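PDB 6G7N: extracellular solute-binding protein, family 1 from Trichodesmium erythraeum IMS101, which binds ferric iron and probably delivers it to an ABC transporter for uptake, as the solute-binding protein IdiA/FutA. Local coordinates for residues Y18-K23 with L252-S257; S78-K83 with L94-S99; G228-I233 with S297-L302; G236-N241 with E246-F251; E259-F264 with Y271-G276. One frame throughout, in Å; residues are numbered along the deposited sequence. Where two conformers were deposited one is given.

Interaction 1 (Y18-K23 with L252-S257); sequences YDSFTK and LEYLVS
Phe-21 and Tyr-254 meet over one face of the tyrosine ring. CB of Phe-21 makes a CH-pi contact there, 4.1 Å from the centroid of the Tyr-254 ring and 20° off its normal. It is displaced toward the rim, above CD2 and CE2. The two rings are turned against each other, with planes 50° apart. In return, CB of Tyr-254 comes to 3.7 Å from CD1 of Phe-21. Tyr-254 holds CG opposite its backbone N (chi1 166°), which sends the ring across to the other helix with its hydroxyl foremost. That OH ends beside Ser-20, 3.4 Å from CB of Ser-20. The contact packs helix 15-25 against helix 245-255, two helices of one lobe of the periplasmic binding protein fold, far apart in sequence. Phe-251, one turn before Tyr-254, adds an edge-to-face pairing with Phe-21, and Leu-17 and Lys-24 also touch Tyr-254. The carbonyl O of Tyr-254 accepts from OG of Ser-257 at 2.8 Å, in the carbonyl plane, and also from N of Ser-257. Ser-257 is at the N-cap position of helix 258-266, where its OG makes a weak bond with N of Ala-260.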
# COMPACT_ATOMS: atom_id res chain seq x y z
N TYR A 18 19.39 -7.47 -4.10
CA TYR A 18 19.77 -8.82 -3.73
C TYR A 18 21.29 -8.97 -3.87
O TYR A 18 21.93 -9.55 -3.03
CB TYR A 18 19.05 -9.88 -4.57
CG TYR A 18 17.54 -9.77 -4.62
CD1 TYR A 18 16.79 -9.13 -3.62
CD2 TYR A 18 16.86 -10.27 -5.72
CE1 TYR A 18 15.42 -9.00 -3.73
CE2 TYR A 18 15.49 -10.16 -5.83
CZ TYR A 18 14.77 -9.52 -4.84
OH TYR A 18 13.39 -9.37 -4.94
N ASP A 19 21.84 -8.45 -4.97
CA ASP A 19 23.28 -8.57 -5.21
C ASP A 19 24.11 -7.83 -4.17
O ASP A 19 25.13 -8.34 -3.74
CB ASP A 19 23.59 -8.08 -6.62
CG ASP A 19 23.06 -9.02 -7.73
OD1 ASP A 19 22.57 -10.12 -7.42
OD2 ASP A 19 23.08 -8.62 -8.89
N SER A 20 23.67 -6.66 -3.74
CA SER A 20 24.35 -5.94 -2.67
C SER A 20 24.29 -6.70 -1.36
O SER A 20 25.30 -6.81 -0.63
CB SER A 20 23.77 -4.55 -2.54
OG SER A 20 24.41 -3.89 -1.47
N PHE A 21 23.10 -7.22 -1.04
CA PHE A 21 22.94 -8.08 0.14
C PHE A 21 23.92 -9.25 0.11
O PHE A 21 24.57 -9.53 1.12
CB PHE A 21 21.50 -8.55 0.23
CG PHE A 21 21.26 -9.51 1.32
CD1 PHE A 21 21.21 -9.08 2.64
CD2 PHE A 21 21.02 -10.86 1.06
CE1 PHE A 21 20.98 -9.96 3.67
CE2 PHE A 21 20.75 -11.74 2.09
CZ PHE A 21 20.74 -11.29 3.40
N THR A 22 24.05 -9.91 -1.03
CA THR A 22 24.98 -11.02 -1.13
C THR A 22 26.44 -10.58 -0.93
O THR A 22 27.21 -11.28 -0.25
CB THR A 22 24.77 -11.75 -2.45
OG1 THR A 22 23.41 -12.19 -2.51
CG2 THR A 22 25.69 -12.93 -2.56
N LYS A 23 26.79 -9.45 -1.50
CA LYS A 23 28.17 -8.90 -1.27
C LYS A 23 28.44 -8.62 0.22
O LYS A 23 29.52 -8.88 0.77
CB LYS A 23 28.34 -7.61 -2.07
CG LYS A 23 29.68 -6.92 -2.02
CD LYS A 23 29.69 -5.72 -2.98
CE LYS A 23 30.90 -4.82 -2.76
NZ LYS A 23 30.60 -3.37 -2.99
N LEU A 252 16.00 -8.62 6.31
CA LEU A 252 15.12 -7.53 6.74
C LEU A 252 15.90 -6.32 7.23
O LEU A 252 15.56 -5.17 6.91
CB LEU A 252 14.14 -8.00 7.81
CG LEU A 252 13.19 -9.15 7.44
CD1 LEU A 252 12.15 -9.28 8.52
CD2 LEU A 252 12.54 -8.94 6.05
N GLU A 253 16.95 -6.57 8.00
CA GLU A 253 17.76 -5.45 8.50
C GLU A 253 18.44 -4.72 7.35
O GLU A 253 18.52 -3.49 7.35
CB GLU A 253 18.75 -5.93 9.52
CG GLU A 253 18.09 -6.35 10.82
CD GLU A 253 19.02 -6.87 11.90
OE1 GLU A 253 20.14 -7.32 11.59
OE2 GLU A 253 18.60 -6.89 13.08
N TYR A 254 18.94 -5.46 6.36
CA TYR A 254 19.54 -4.82 5.19
C TYR A 254 18.55 -3.90 4.48
O TYR A 254 18.91 -2.81 4.02
CB TYR A 254 20.08 -5.91 4.25
CG TYR A 254 20.41 -5.35 2.90
CD1 TYR A 254 21.51 -4.53 2.68
CD2 TYR A 254 19.53 -5.56 1.82
CE1 TYR A 254 21.73 -3.97 1.42
CE2 TYR A 254 19.74 -5.01 0.60
CZ TYR A 254 20.83 -4.21 0.40
OH TYR A 254 20.98 -3.60 -0.84
N LEU A 255 17.27 -4.30 4.42
CA LEU A 255 16.27 -3.50 3.73
C LEU A 255 16.04 -2.12 4.31
O LEU A 255 15.52 -1.25 3.59
CB LEU A 255 14.94 -4.24 3.62
CG LEU A 255 14.91 -5.46 2.69
CD1 LEU A 255 13.54 -6.11 2.79
CD2 LEU A 255 15.22 -5.09 1.27
N VAL A 256 16.39 -1.89 5.58
CA VAL A 256 16.23 -0.56 6.16
C VAL A 256 17.47 0.31 5.99
O VAL A 256 17.44 1.48 6.40
CB VAL A 256 15.74 -0.56 7.62
CG1 VAL A 256 14.43 -1.34 7.73
CG2 VAL A 256 16.77 -1.10 8.59
N SER A 257 18.54 -0.22 5.41
CA SER A 257 19.71 0.60 5.14
C SER A 257 19.35 1.72 4.14
O SER A 257 18.47 1.54 3.29
CB SER A 257 20.87 -0.24 4.62
OG SER A 257 20.62 -0.76 3.32

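Interaction 2 (S78-K83 with L94-S99); sequences STLNNK and LWFGFS
Leu-80 reaches from helix 78-83 onto the face of Phe-96. Its CB is the first atom to meet the ring, 4.2 Å from CE2 of Phe-96. CG then forks, and the two methyl groups find different rings. CD1 lies squarely over the centre of Phe-96, 3.9 Å from the centroid and only 7° off the normal, a CH-pi contact. The extended leucine chain (chi2 -179°) carries CD1 out to that spot. CD2 takes the other direction and approaches the edge of the second ring, 4.3 Å from CE1 of Phe-98. Asn-81, next on the helix, adds a polar atom: its OD1 lies near the plane of the Phe-96 ring, 4.1 Å from CE2. With Phe-96 cut back to an alanine, CD1 of Leu-80 would probably lose its aromatic platform and a gap would be likely to open between helix and strand. Phe-96 lies at the start of strand 96-108, where its backbone pairs with Gly-236. Two residues on, Phe-98 and Ser-99 both face Ser-234 in a classic beta bulge, and the chain turns a corner. Leu-252 of helix 245-255 touches both Leu-80 and Phe-98. Within this pair of segments the attraction is dispersion and CH-pi in character, directed by shape rather than by charge, with the asparagine oxygen near the weakly positive C-H rim of the ring.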
# COMPACT_ATOMS: atom_id res chain seq x y z
N SER A 78 16.66 -4.32 17.21
CA SER A 78 16.86 -2.89 17.45
C SER A 78 16.87 -2.11 16.13
O SER A 78 16.33 -1.02 16.05
CB SER A 78 18.16 -2.65 18.21
OG SER A 78 18.49 -1.30 18.35
N THR A 79 17.54 -2.66 15.12
CA THR A 79 17.60 -2.00 13.83
C THR A 79 16.21 -1.83 13.20
O THR A 79 15.84 -0.74 12.77
CB THR A 79 18.56 -2.76 12.90
OG1 THR A 79 19.88 -2.66 13.45
CG2 THR A 79 18.57 -2.23 11.50
N LEU A 80 15.44 -2.90 13.15
CA LEU A 80 14.10 -2.79 12.56
C LEU A 80 13.23 -1.82 13.36
O LEU A 80 12.52 -0.99 12.78
CB LEU A 80 13.39 -4.13 12.47
CG LEU A 80 14.04 -5.18 11.57
CD1 LEU A 80 13.22 -6.46 11.56
CD2 LEU A 80 14.25 -4.69 10.17
N ASN A 81 13.26 -1.93 14.69
CA ASN A 81 12.35 -1.13 15.46
C ASN A 81 12.73 0.34 15.45
O ASN A 81 11.86 1.22 15.45
CB ASN A 81 12.21 -1.64 16.88
CG ASN A 81 11.58 -3.01 16.97
OD1 ASN A 81 10.89 -3.48 16.05
ND2 ASN A 81 11.82 -3.67 18.09
N ASN A 82 14.03 0.63 15.52
CA ASN A 82 14.45 2.02 15.50
C ASN A 82 14.21 2.68 14.13
O ASN A 82 13.79 3.83 14.07
CB ASN A 82 15.92 2.16 15.92
CG ASN A 82 16.33 3.61 15.97
OD1 ASN A 82 15.66 4.45 16.59
ND2 ASN A 82 17.40 3.94 15.19
N LYS A 83 14.52 1.96 13.06
CA LYS A 83 14.46 2.55 11.74
C LYS A 83 13.06 2.55 11.11
O LYS A 83 12.80 3.41 10.26
CB LYS A 83 15.45 1.85 10.79
CG LYS A 83 16.92 2.04 11.20
CD LYS A 83 17.38 3.49 11.11
CE LYS A 83 18.85 3.62 11.43
NZ LYS A 83 19.32 5.03 11.30
N LEU A 94 5.46 -9.31 13.87
CA LEU A 94 5.30 -10.37 12.88
C LEU A 94 5.65 -9.95 11.46
O LEU A 94 5.97 -10.80 10.62
CB LEU A 94 3.89 -10.95 12.95
CG LEU A 94 3.59 -11.72 14.23
CD1 LEU A 94 2.10 -11.91 14.37
CD2 LEU A 94 4.32 -13.06 14.26
N TRP A 95 5.56 -8.65 11.17
CA TRP A 95 5.84 -8.13 9.86
C TRP A 95 6.15 -6.64 10.00
O TRP A 95 5.85 -6.02 11.02
CB TRP A 95 4.68 -8.39 8.86
CG TRP A 95 3.32 -8.06 9.37
CD1 TRP A 95 2.43 -8.97 9.86
CD2 TRP A 95 2.69 -6.77 9.49
NE1 TRP A 95 1.28 -8.34 10.29
CE2 TRP A 95 1.43 -6.99 10.09
CE3 TRP A 95 3.09 -5.45 9.19
CZ2 TRP A 95 0.58 -5.95 10.39
CZ3 TRP A 95 2.24 -4.42 9.51
CH2 TRP A 95 1.00 -4.66 10.09
N PHE A 96 6.71 -6.11 8.93
CA PHE A 96 7.34 -4.78 8.94
C PHE A 96 7.16 -4.14 7.58
O PHE A 96 7.34 -4.79 6.56
CB PHE A 96 8.86 -4.94 9.22
CG PHE A 96 9.17 -5.65 10.51
CD1 PHE A 96 9.20 -7.05 10.55
CD2 PHE A 96 9.33 -4.96 11.71
CE1 PHE A 96 9.41 -7.73 11.74
CE2 PHE A 96 9.53 -5.65 12.90
CZ PHE A 96 9.56 -7.02 12.90
N GLY A 97 6.90 -2.83 7.57
CA GLY A 97 6.92 -2.08 6.33
C GLY A 97 8.31 -1.66 5.90
O GLY A 97 9.10 -1.23 6.71
N PHE A 98 8.54 -1.75 4.58
CA PHE A 98 9.81 -1.35 3.98
C PHE A 98 9.68 -0.25 2.93
O PHE A 98 10.66 0.44 2.67
CB PHE A 98 10.56 -2.55 3.42
CG PHE A 98 10.93 -3.54 4.50
CD1 PHE A 98 11.98 -3.30 5.36
CD2 PHE A 98 10.19 -4.69 4.70
CE1 PHE A 98 12.28 -4.18 6.38
CE2 PHE A 98 10.47 -5.56 5.75
CZ PHE A 98 11.52 -5.31 6.58
N SER A 99 8.48 -0.05 2.36
CA SER A 99 8.18 1.17 1.60
C SER A 99 6.73 1.54 1.90
O SER A 99 5.97 0.71 2.40
CB SER A 99 8.49 1.08 0.10
OG SER A 99 7.65 0.18 -0.56

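Interaction 3 (G228-I233 with S297-L302); sequences GTHVNI and SVYGKL
CE1 of His-230 lies over one face of the Tyr-299 ring, offset toward the rim. The two planes are 33° apart and the centroids 4.5 Å, so the rings meet obliquely. His-230 turns CG away from its backbone N (chi1 175°), which carries the imidazole to the tyrosine. At the edge of the tyrosine, in its plane, lie the O of Val-231, OD1 of Asn-232 and a water. Tyr-299 was deposited in two conformers, and this account holds for one of them. In it, the tyrosine OH donates to the O of Val-231 at 2.6 Å, in the carbonyl plane. The same OH accepts a bond from the water at 2.6 Å, and that water accepts from N of Val-231 at 3.1 Å. The hydroxyl thus grips both polar backbone atoms of one residue, one directly and one through water. The Asn-232 side chain slides past the ring, its amide plane 67° from the ring plane and ND2 3.4 Å from CD2 of Tyr-299. Its OD1 accepts from N of Ile-233 at 2.8 Å and also from N of Ala-60, which fixes the amide. In the backbone, His-230 pairs with Arg-103 and Asn-232 with pocket residue Arg-101. Strands 96-108 and 231-239 run long and antiparallel here, about 9 Å from the centre of the chain, consistent with the hinge strands that join the two lobes in periplasmic iron-binding proteins.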
# COMPACT_ATOMS: atom_id res chain seq x y z
N GLY A 228 -4.34 13.40 9.29
CA GLY A 228 -3.36 13.05 8.32
C GLY A 228 -3.84 12.06 7.28
O GLY A 228 -4.93 11.49 7.38
N THR A 229 -3.02 11.83 6.26
CA THR A 229 -3.34 11.00 5.14
C THR A 229 -3.20 9.51 5.49
O THR A 229 -2.31 9.12 6.25
CB THR A 229 -2.43 11.39 3.96
OG1 THR A 229 -2.67 12.74 3.61
CG2 THR A 229 -2.58 10.51 2.74
N HIS A 230 -4.06 8.69 4.87
CA HIS A 230 -4.00 7.22 4.99
C HIS A 230 -2.79 6.71 4.20
O HIS A 230 -2.72 6.88 2.96
CB HIS A 230 -5.28 6.64 4.44
CG HIS A 230 -5.31 5.15 4.37
ND1 HIS A 230 -5.75 4.35 5.40
CD2 HIS A 230 -4.99 4.29 3.36
CE1 HIS A 230 -5.70 3.08 5.00
NE2 HIS A 230 -5.25 3.01 3.77
N VAL A 231 -1.85 6.11 4.93
CA VAL A 231 -0.69 5.48 4.36
C VAL A 231 -0.75 3.98 4.58
O VAL A 231 -1.32 3.47 5.54
CB VAL A 231 0.63 6.11 4.85
CG1 VAL A 231 0.71 7.56 4.39
CG2 VAL A 231 0.83 6.00 6.34
N ASN A 232 -0.09 3.27 3.69
CA ASN A 232 -0.04 1.80 3.77
C ASN A 232 1.34 1.37 3.29
O ASN A 232 2.17 2.23 2.94
CB ASN A 232 -1.22 1.22 2.98
CG ASN A 232 -1.69 -0.16 3.44
OD1 ASN A 232 -0.92 -0.95 4.00
ND2 ASN A 232 -2.97 -0.47 3.18
N ILE A 233 1.61 0.05 3.32
CA ILE A 233 2.98 -0.42 3.17
C ILE A 233 3.12 -1.53 2.15
O ILE A 233 2.20 -2.33 1.91
CB ILE A 233 3.54 -0.92 4.53
CG1 ILE A 233 2.63 -1.98 5.18
CG2 ILE A 233 3.77 0.25 5.46
CD1 ILE A 233 3.30 -2.74 6.31
N SER A 297 -1.70 -2.22 11.17
CA SER A 297 -2.36 -3.50 11.50
C SER A 297 -3.87 -3.36 11.66
O SER A 297 -4.58 -4.33 11.44
CB SER A 297 -1.78 -4.14 12.75
OG SER A 297 -2.07 -3.41 13.92
N VAL A 298 -4.35 -2.18 12.05
CA VAL A 298 -5.80 -1.93 12.16
C VAL A 298 -6.52 -2.28 10.86
O VAL A 298 -7.68 -2.71 10.86
CB VAL A 298 -6.05 -0.43 12.54
CG1 VAL A 298 -7.48 -0.03 12.33
CG2 VAL A 298 -5.60 -0.20 13.97
N TYR A 299 -5.83 -2.04 9.74
CA TYR A 299 -6.44 -2.26 8.41
C TYR A 299 -6.78 -3.69 8.20
O TYR A 299 -7.79 -4.05 7.58
CB TYR A 299 -5.50 -1.92 7.25
CG TYR A 299 -4.92 -0.55 7.24
CD1 TYR A 299 -5.44 0.45 8.05
CD2 TYR A 299 -3.80 -0.27 6.46
CE1 TYR A 299 -4.84 1.70 8.10
CE2 TYR A 299 -3.24 0.99 6.49
CZ TYR A 299 -3.76 1.97 7.31
OH TYR A 299 -3.19 3.21 7.37
N GLY A 300 -5.92 -4.56 8.69
CA GLY A 300 -6.19 -6.01 8.67
C GLY A 300 -7.20 -6.44 9.70
O GLY A 300 -8.13 -7.21 9.41
N LYS A 301 -7.02 -5.95 10.91
CA LYS A 301 -8.01 -6.27 11.98
C LYS A 301 -9.48 -6.01 11.60
O LYS A 301 -10.38 -6.80 11.93
CB LYS A 301 -7.66 -5.50 13.25
CG LYS A 301 -8.42 -5.93 14.45
CD LYS A 301 -7.84 -5.35 15.71
CE LYS A 301 -8.58 -5.91 16.92
NZ LYS A 301 -7.82 -5.76 18.20
N LEU A 302 -9.68 -4.91 10.86
CA LEU A 302 -11.04 -4.54 10.46
C LEU A 302 -11.35 -4.83 9.00
O LEU A 302 -12.35 -4.35 8.47
CB LEU A 302 -11.29 -3.08 10.77
CG LEU A 302 -11.45 -2.83 12.26
CD1 LEU A 302 -11.37 -1.36 12.54
CD2 LEU A 302 -12.78 -3.42 12.74
O HOH W 1 -2.48 5.68 7.91

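Interaction 4 (G236-N241 with E246-F251); sequences GGVVKN and EGAIKF
Val-238 and Ala-248 bring strand and helix together, with their CA atoms 6.1 Å apart. Segment 236-241 arrives as the last part of strand 231-239. Gly-236 and Gly-237 are almost fully extended, and Val-238 has more usual strand angles. A short connection follows, and segment 246-251 is regular helix, with N of Lys-250 bonded to O of Glu-246 and N of Phe-251 bonded to O of Gly-247, both at 3.0 Å. The strand edges are used on both sides: Gly-236 pairs with Phe-96 and Val-238 with Gln-73, while Gly-237 pairs with Phe-55 and Val-239 with Asp-53.

The side-chain contact is small and wholly apolar. Val-238 points at the helix and sets both its methyls against the single methyl of Ala-248. CG2 of Val-238 is 3.8 Å from CB of Ala-248, and CG1 of Val-238 is 3.9 Å from the same CB. With CG1 opposite the backbone N (chi1 178°), the fork of the valine straddles the alanine. CG2 goes on to touch the next residue, 4.4 Å from CG1 of Ile-249. Ala-248 has no atom beyond CB, and this lets the helix come close to the strand. Around the pair, Ile-75 touches both Val-238 and Ile-249, and Val-54 touches Ala-248. A strand, a tight connection and a helix lying back on the sheet make a beta-alpha unit, as in the alpha/beta lobes of periplasmic binding proteins.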
# COMPACT_ATOMS: atom_id res chain seq x y z
N GLY A 236 7.04 -7.13 4.83
CA GLY A 236 7.31 -8.56 4.96
C GLY A 236 7.70 -8.98 6.33
O GLY A 236 7.81 -8.18 7.26
N GLY A 237 7.95 -10.28 6.45
CA GLY A 237 8.32 -10.87 7.72
C GLY A 237 9.09 -12.17 7.52
O GLY A 237 9.22 -12.66 6.39
N VAL A 238 9.61 -12.67 8.64
CA VAL A 238 10.31 -13.98 8.66
C VAL A 238 9.26 -15.07 8.80
O VAL A 238 8.36 -15.01 9.67
CB VAL A 238 11.34 -14.00 9.78
CG1 VAL A 238 12.03 -15.35 9.85
CG2 VAL A 238 12.38 -12.91 9.55
N VAL A 239 9.39 -16.08 7.95
CA VAL A 239 8.44 -17.19 7.93
C VAL A 239 8.62 -18.12 9.13
O VAL A 239 9.75 -18.35 9.59
CB VAL A 239 8.54 -17.92 6.57
CG1 VAL A 239 7.69 -19.17 6.50
CG2 VAL A 239 8.19 -16.96 5.44
N LYS A 240 7.51 -18.69 9.61
CA LYS A 240 7.47 -19.51 10.82
C LYS A 240 8.51 -20.60 10.82
O LYS A 240 9.23 -20.77 11.83
CB LYS A 240 6.08 -20.10 11.00
CG LYS A 240 5.96 -20.99 12.23
CD LYS A 240 4.54 -21.32 12.59
CE LYS A 240 3.92 -20.27 13.48
NZ LYS A 240 2.45 -20.49 13.65
N ASN A 241 8.65 -21.32 9.73
CA ASN A 241 9.63 -22.43 9.82
C ASN A 241 10.90 -22.17 9.05
O ASN A 241 11.57 -23.09 8.66
CB ASN A 241 9.00 -23.78 9.47
CG ASN A 241 7.78 -24.10 10.32
OD1 ASN A 241 6.63 -24.03 9.85
ND2 ASN A 241 8.02 -24.41 11.60
N GLU A 246 18.49 -16.79 10.79
CA GLU A 246 19.53 -15.77 10.93
C GLU A 246 19.73 -14.90 9.65
O GLU A 246 19.85 -13.66 9.66
CB GLU A 246 20.86 -16.42 11.33
N GLY A 247 19.73 -15.62 8.53
CA GLY A 247 19.86 -14.96 7.24
C GLY A 247 18.62 -14.14 6.90
O GLY A 247 18.76 -13.06 6.33
N ALA A 248 17.45 -14.65 7.28
CA ALA A 248 16.19 -13.92 7.04
C ALA A 248 16.19 -12.60 7.80
O ALA A 248 15.83 -11.55 7.25
CB ALA A 248 15.00 -14.76 7.45
N ILE A 249 16.64 -12.62 9.06
CA ILE A 249 16.74 -11.39 9.86
C ILE A 249 17.74 -10.43 9.22
O ILE A 249 17.49 -9.22 9.12
CB ILE A 249 17.09 -11.71 11.32
CG1 ILE A 249 15.96 -12.51 12.00
CG2 ILE A 249 17.40 -10.42 12.07
CD1 ILE A 249 16.39 -13.12 13.32
N LYS A 250 18.89 -10.96 8.77
CA LYS A 250 19.88 -10.09 8.10
C LYS A 250 19.28 -9.41 6.88
O LYS A 250 19.61 -8.23 6.60
CB LYS A 250 21.12 -10.89 7.69
CG LYS A 250 22.04 -11.28 8.83
CD LYS A 250 23.30 -11.98 8.32
CE LYS A 250 24.28 -12.34 9.45
NZ LYS A 250 25.56 -12.91 8.94
N PHE A 251 18.45 -10.12 6.14
CA PHE A 251 17.83 -9.53 4.96
C PHE A 251 16.88 -8.40 5.34
O PHE A 251 16.97 -7.30 4.74
CB PHE A 251 17.11 -10.60 4.15
CG PHE A 251 16.56 -10.09 2.84
CD1 PHE A 251 17.41 -9.73 1.81
CD2 PHE A 251 15.20 -9.94 2.65
CE1 PHE A 251 16.94 -9.23 0.61
CE2 PHE A 251 14.71 -9.46 1.44
CZ PHE A 251 15.57 -9.11 0.42

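Interaction 5 (E259-F264 with Y271-G276); sequences EAQKIF and YPVVAG
Gln-261 reaches the 271-276 segment with its amide oxygen, and hydrogen bonds come first. OE1 of Gln-261 accepts from two successive backbone groups. N of Val-273 donates to OE1 of Gln-261 at 2.9 Å, in the carbonyl plane, though the N-H is bent at 131°. N of Val-274 donates to OE1 of Gln-261 at 3.2 Å from 45° above that plane, with a straighter N-H. The other end of the amide is also held: NE2 donates to O of Leu-255 and O of Phe-98. Four bonds therefore fix the rotation of this buried group.

Packing contacts accompany the bonds. CG2 of Val-274 lies 3.6 Å from CD of Gln-261. CB of Pro-272 comes to 3.4 Å from OE1 of Gln-261, and CG2 of Val-273 to 3.7 Å from that OE1. The side chain bends at chi2 (-76°), which folds the amide against Val-274. A leucine at Gln-261 would probably leave the backbone N-H groups of Val-273 and Val-274 without their acceptor and the carbonyls of Leu-255 and Phe-98 without the N-H groups of NE2.

The glutamine thus joins helix 258-266 to the end of helix 245-255, to the bulge of strand 96-108, and to the turn that follows short strand 271-272.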
# COMPACT_ATOMS: atom_id res chain seq x y z
N GLU A 259 20.81 2.73 1.42
CA GLU A 259 20.93 2.32 0.01
C GLU A 259 19.77 1.38 -0.46
O GLU A 259 19.21 1.53 -1.55
CB GLU A 259 22.31 1.69 -0.19
N ALA A 260 19.42 0.43 0.41
CA ALA A 260 18.33 -0.48 0.10
C ALA A 260 16.99 0.26 0.10
O ALA A 260 16.13 -0.01 -0.76
CB ALA A 260 18.28 -1.62 1.09
N GLN A 261 16.81 1.19 1.03
CA GLN A 261 15.59 1.97 1.06
C GLN A 261 15.37 2.72 -0.24
O GLN A 261 14.25 2.75 -0.77
CB GLN A 261 15.59 2.95 2.25
CG GLN A 261 15.26 2.27 3.57
CD GLN A 261 13.77 2.02 3.64
OE1 GLN A 261 12.97 2.96 3.74
NE2 GLN A 261 13.39 0.75 3.55
N LYS A 262 16.43 3.31 -0.77
CA LYS A 262 16.33 4.01 -2.05
C LYS A 262 15.93 3.04 -3.17
O LYS A 262 14.98 3.30 -3.93
CB LYS A 262 17.64 4.69 -2.39
CG LYS A 262 17.67 5.35 -3.76
CD LYS A 262 19.01 5.99 -4.08
CE LYS A 262 19.09 6.54 -5.49
NZ LYS A 262 18.09 7.61 -5.72
N ILE A 263 16.65 1.95 -3.32
CA ILE A 263 16.40 1.05 -4.43
C ILE A 263 15.01 0.43 -4.33
O ILE A 263 14.27 0.39 -5.33
CB ILE A 263 17.45 -0.07 -4.47
CG1 ILE A 263 18.85 0.47 -4.80
CG2 ILE A 263 17.05 -1.15 -5.47
CD1 ILE A 263 19.99 -0.47 -4.47
N PHE A 264 14.64 -0.02 -3.14
CA PHE A 264 13.38 -0.72 -2.98
C PHE A 264 12.21 0.23 -3.18
O PHE A 264 11.22 -0.12 -3.85
CB PHE A 264 13.32 -1.36 -1.60
CG PHE A 264 12.08 -2.18 -1.36
CD1 PHE A 264 11.84 -3.36 -2.07
CD2 PHE A 264 11.10 -1.73 -0.48
CE1 PHE A 264 10.69 -4.09 -1.84
CE2 PHE A 264 9.95 -2.45 -0.28
CZ PHE A 264 9.76 -3.63 -0.95
N TYR A 271 7.43 5.77 -1.27
CA TYR A 271 8.24 6.52 -0.31
C TYR A 271 9.03 5.55 0.54
O TYR A 271 8.56 4.47 0.88
CB TYR A 271 7.33 7.36 0.60
CG TYR A 271 6.50 8.40 -0.11
CD1 TYR A 271 7.01 9.67 -0.34
CD2 TYR A 271 5.22 8.13 -0.57
CE1 TYR A 271 6.27 10.64 -1.02
CE2 TYR A 271 4.47 9.10 -1.27
CZ TYR A 271 5.00 10.34 -1.48
OH TYR A 271 4.24 11.28 -2.18
N PRO A 272 10.23 5.95 0.99
CA PRO A 272 10.92 5.17 2.02
C PRO A 272 10.16 5.19 3.31
O PRO A 272 9.37 6.10 3.57
CB PRO A 272 12.26 5.93 2.23
CG PRO A 272 12.36 6.82 1.04
CD PRO A 272 10.97 7.18 0.67
N VAL A 273 10.37 4.16 4.16
CA VAL A 273 9.87 4.22 5.54
C VAL A 273 10.87 4.86 6.50
O VAL A 273 10.46 5.33 7.56
CB VAL A 273 9.42 2.85 6.08
CG1 VAL A 273 8.35 2.25 5.20
CG2 VAL A 273 10.58 1.90 6.29
N VAL A 274 12.17 4.86 6.14
CA VAL A 274 13.20 5.29 7.07
C VAL A 274 13.42 6.80 6.99
O VAL A 274 13.63 7.36 5.92
CB VAL A 274 14.49 4.51 6.83
CG1 VAL A 274 15.62 5.03 7.72
CG2 VAL A 274 14.30 3.03 7.03
N ALA A 275 13.38 7.43 8.15
CA ALA A 275 13.60 8.87 8.25
C ALA A 275 14.95 9.25 7.66
O ALA A 275 15.96 8.57 7.89
CB ALA A 275 13.53 9.32 9.70
N GLY A 276 14.97 10.33 6.89
CA GLY A 276 16.21 10.86 6.35
C GLY A 276 16.61 10.33 5.00
O GLY A 276 17.49 10.90 4.33

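Overall arrangement
Interactions 2, 4 and 5 each touch interaction 1, with centres 12 to 14 Å from it, and the four gather in one lobe around helix 245-255. Interactions 2 and 4 share the sheet: N of Phe-96 meets O of Gly-236 at 2.9 Å. Gln-261 links interactions 1, 2 and 5. Interaction 3 lies farther off, about 26 Å from interaction 1 between centres, but touches interaction 2 through Ile-233 and uses the same strand as interaction 4. None of the five supplies the iron ligands, Tyr-141, Tyr-197 and Tyr-198. The side chain of Asn-232 is about 10 Å from bound D-alanine and that of Phe-98 about 12 Å. Arg-9 of the pocket bonds Ser-99 and the carbonyl of Phe-264.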